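Local coordinates for biotin protein ligase-like protein of unknown function (Silicibacter sp., PDB 3BFM), which is of unknown function but resembles biotin protein ligases and belongs to the biotin/lipoate A/B protein ligase family, at residues F24-E32 / P120-D128. Residues are numbered along the deposited sequence; the frame is centred on the assembly and turned at random.
Sequences FDLACQKAE and PDWLVVGLD
Trp122, just ahead of strand 123-128, and Val124 within it meet Ala31, Cys28 and Phe24 of helix 24-32, which packs on the mixed sheet of a biotin/lipoate ligase-like fold, antiparallel to strand 123-128 (axes at 168°, closest approach 8.5 Å). One face of the Trp122 indole is turned to the last helical turn, with Ala31 CB, Glu32 N and Cys28 O over it. Ala31 CB sits over its five-membered ring, 3.7 Å from the centroid and close to the ring normal, a CH-pi contact. At the six-membered ring Cys28 SG comes in obliquely, 4.0 Å from Trp122 CZ3. Val124 CG1, turned anti to its own backbone N (chi1 169°), reaches Phe24 CD1 at 3.7 Å, and Ala27 CB touches the same methyl. Phe24 CD1 also lies 3.7 Å from Gly126 CA, where a beta carbon would clash with the ring. Strands 48-55 and 102-111 flank strand 123-130, lending Ala52 and Ala110 to this buried layer. A leucine in place of Trp122 would probably leave the Glu32 carboxylate without its indole donor and Ala31 without a flat surface to rest on. Glu32 OE1, which also accepts from a water shared with Asp121 OD2, takes the Trp122 NE1 hydrogen at 3.0 Å and 166°, lying in the indole plane while the donor stands above the carboxylate plane.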
# COMPACT_ATOMS: atom_id res chain seq x y z
N PHE A 24 3.56 -18.81 -4.07
CA PHE A 24 4.34 -18.18 -5.14
C PHE A 24 3.60 -18.41 -6.46
O PHE A 24 3.36 -17.44 -7.20
CB PHE A 24 5.75 -18.76 -5.16
CG PHE A 24 6.67 -18.13 -6.20
CD1 PHE A 24 7.06 -16.80 -6.06
CD2 PHE A 24 7.11 -18.85 -7.29
CE1 PHE A 24 7.92 -16.22 -6.95
CE2 PHE A 24 7.96 -18.25 -8.23
CZ PHE A 24 8.34 -16.94 -8.06
N ASP A 25 3.22 -19.65 -6.74
CA ASP A 25 2.45 -19.97 -7.96
C ASP A 25 1.15 -19.18 -8.04
O ASP A 25 0.86 -18.56 -9.09
CB ASP A 25 2.12 -21.45 -8.01
CG ASP A 25 1.39 -21.85 -9.30
OD1 ASP A 25 2.09 -22.14 -10.29
OD2 ASP A 25 0.13 -21.86 -9.31
N LEU A 26 0.38 -19.18 -6.95
CA LEU A 26 -0.90 -18.49 -6.92
C LEU A 26 -0.76 -16.98 -7.10
O LEU A 26 -1.53 -16.34 -7.83
CB LEU A 26 -1.64 -18.78 -5.60
CG LEU A 26 -3.06 -18.18 -5.51
CD1 LEU A 26 -3.89 -18.66 -6.70
CD2 LEU A 26 -3.72 -18.47 -4.16
N ALA A 27 0.20 -16.39 -6.40
CA ALA A 27 0.43 -14.95 -6.58
C ALA A 27 0.75 -14.61 -8.03
O ALA A 27 0.26 -13.60 -8.55
CB ALA A 27 1.55 -14.49 -5.67
N CYS A 28 1.58 -15.41 -8.69
CA CYS A 28 1.89 -15.22 -10.10
C CYS A 28 0.69 -15.39 -10.99
O CYS A 28 0.46 -14.62 -11.93
CB CYS A 28 2.97 -16.21 -10.56
SG CYS A 28 4.61 -15.88 -9.93
N GLN A 29 -0.14 -16.38 -10.67
CA GLN A 29 -1.37 -16.62 -11.43
C GLN A 29 -2.31 -15.44 -11.28
O GLN A 29 -2.83 -14.91 -12.26
CB GLN A 29 -2.06 -17.90 -10.93
CG GLN A 29 -3.24 -18.34 -11.78
N LYS A 30 -2.51 -14.99 -10.04
CA LYS A 30 -3.37 -13.84 -9.81
C LYS A 30 -2.83 -12.56 -10.47
O LYS A 30 -3.58 -11.75 -11.02
CB LYS A 30 -3.62 -13.65 -8.33
CG LYS A 30 -4.52 -14.74 -7.75
CD LYS A 30 -5.04 -14.41 -6.38
CE LYS A 30 -6.18 -15.36 -6.00
NZ LYS A 30 -7.24 -14.63 -5.23
N ALA A 31 -1.51 -12.41 -10.46
CA ALA A 31 -0.89 -11.22 -11.02
C ALA A 31 -1.19 -11.20 -12.54
O ALA A 31 -1.60 -10.18 -13.10
CB ALA A 31 0.61 -11.24 -10.74
N GLU A 32 -1.03 -12.33 -13.18
CA GLU A 32 -1.31 -12.40 -14.63
C GLU A 32 -2.79 -12.16 -14.96
O GLU A 32 -3.11 -11.60 -16.02
CB GLU A 32 -0.80 -13.73 -15.20
CG GLU A 32 -0.87 -13.81 -16.74
CD GLU A 32 -0.15 -12.67 -17.48
OE1 GLU A 32 1.00 -12.35 -17.12
OE2 GLU A 32 -0.74 -12.11 -18.44
N PRO A 120 7.83 -4.38 -16.41
CA PRO A 120 6.90 -5.49 -16.28
C PRO A 120 5.51 -5.06 -15.80
O PRO A 120 5.37 -4.06 -15.11
CB PRO A 120 7.61 -6.44 -15.27
CG PRO A 120 8.69 -5.68 -14.63
CD PRO A 120 8.81 -4.31 -15.30
N ASP A 121 4.48 -5.82 -16.16
CA ASP A 121 3.13 -5.53 -15.65
C ASP A 121 3.06 -5.94 -14.20
O ASP A 121 2.20 -5.47 -13.47
CB ASP A 121 2.09 -6.32 -16.42
CG ASP A 121 1.96 -5.91 -17.89
OD1 ASP A 121 2.36 -4.79 -18.26
OD2 ASP A 121 1.44 -6.73 -18.67
N TRP A 122 3.92 -6.88 -13.81
CA TRP A 122 3.93 -7.38 -12.44
C TRP A 122 5.23 -8.07 -12.12
O TRP A 122 5.92 -8.55 -12.99
CB TRP A 122 2.76 -8.32 -12.16
CG TRP A 122 2.71 -9.51 -13.04
CD1 TRP A 122 1.92 -9.66 -14.16
CD2 TRP A 122 3.40 -10.77 -12.87
NE1 TRP A 122 2.11 -10.89 -14.70
CE2 TRP A 122 3.01 -11.60 -13.94
CE3 TRP A 122 4.33 -11.26 -11.95
CZ2 TRP A 122 3.50 -12.87 -14.10
CZ3 TRP A 122 4.81 -12.54 -12.11
CH2 TRP A 122 4.40 -13.33 -13.19
N LEU A 123 5.49 -8.15 -10.81
CA LEU A 123 6.59 -8.89 -10.27
C LEU A 123 6.12 -9.54 -8.97
O LEU A 123 5.35 -8.95 -8.23
CB LEU A 123 7.73 -7.93 -10.02
CG LEU A 123 9.11 -8.51 -9.76
CD1 LEU A 123 10.20 -7.68 -10.47
CD2 LEU A 123 9.37 -8.62 -8.25
N VAL A 124 6.56 -10.76 -8.71
CA VAL A 124 6.22 -11.46 -7.46
C VAL A 124 7.49 -11.92 -6.79
O VAL A 124 8.38 -12.45 -7.45
CB VAL A 124 5.33 -12.71 -7.72
CG1 VAL A 124 5.20 -13.59 -6.49
CG2 VAL A 124 3.95 -12.27 -8.26
N VAL A 125 7.58 -11.67 -5.48
CA VAL A 125 8.66 -12.22 -4.65
C VAL A 125 8.10 -13.22 -3.68
O VAL A 125 7.17 -12.91 -2.94
CB VAL A 125 9.42 -11.11 -3.90
CG1 VAL A 125 10.43 -11.72 -2.94
CG2 VAL A 125 10.06 -10.22 -4.90
N GLY A 126 8.67 -14.41 -3.64
CA GLY A 126 8.18 -15.45 -2.77
C GLY A 126 9.20 -15.86 -1.74
O GLY A 126 10.40 -15.87 -2.05
N LEU A 127 8.72 -16.16 -0.53
CA LEU A 127 9.53 -16.65 0.55
C LEU A 127 9.14 -18.12 0.80
O LEU A 127 7.95 -18.45 0.84
CB LEU A 127 9.26 -15.79 1.81
CG LEU A 127 9.89 -16.29 3.10
CD1 LEU A 127 11.44 -16.27 2.97
CD2 LEU A 127 9.42 -15.48 4.36
N ASP A 128 10.15 -19.00 0.89
CA ASP A 128 9.93 -20.36 1.38
C ASP A 128 10.90 -20.57 2.56
O ASP A 128 12.11 -20.40 2.41
CB ASP A 128 10.20 -21.37 0.29
CG ASP A 128 9.07 -21.45 -0.76
OD1 ASP A 128 8.88 -20.48 -1.54
OD2 ASP A 128 8.41 -22.51 -0.83
O HOH W 1 1.44 -9.33 -18.35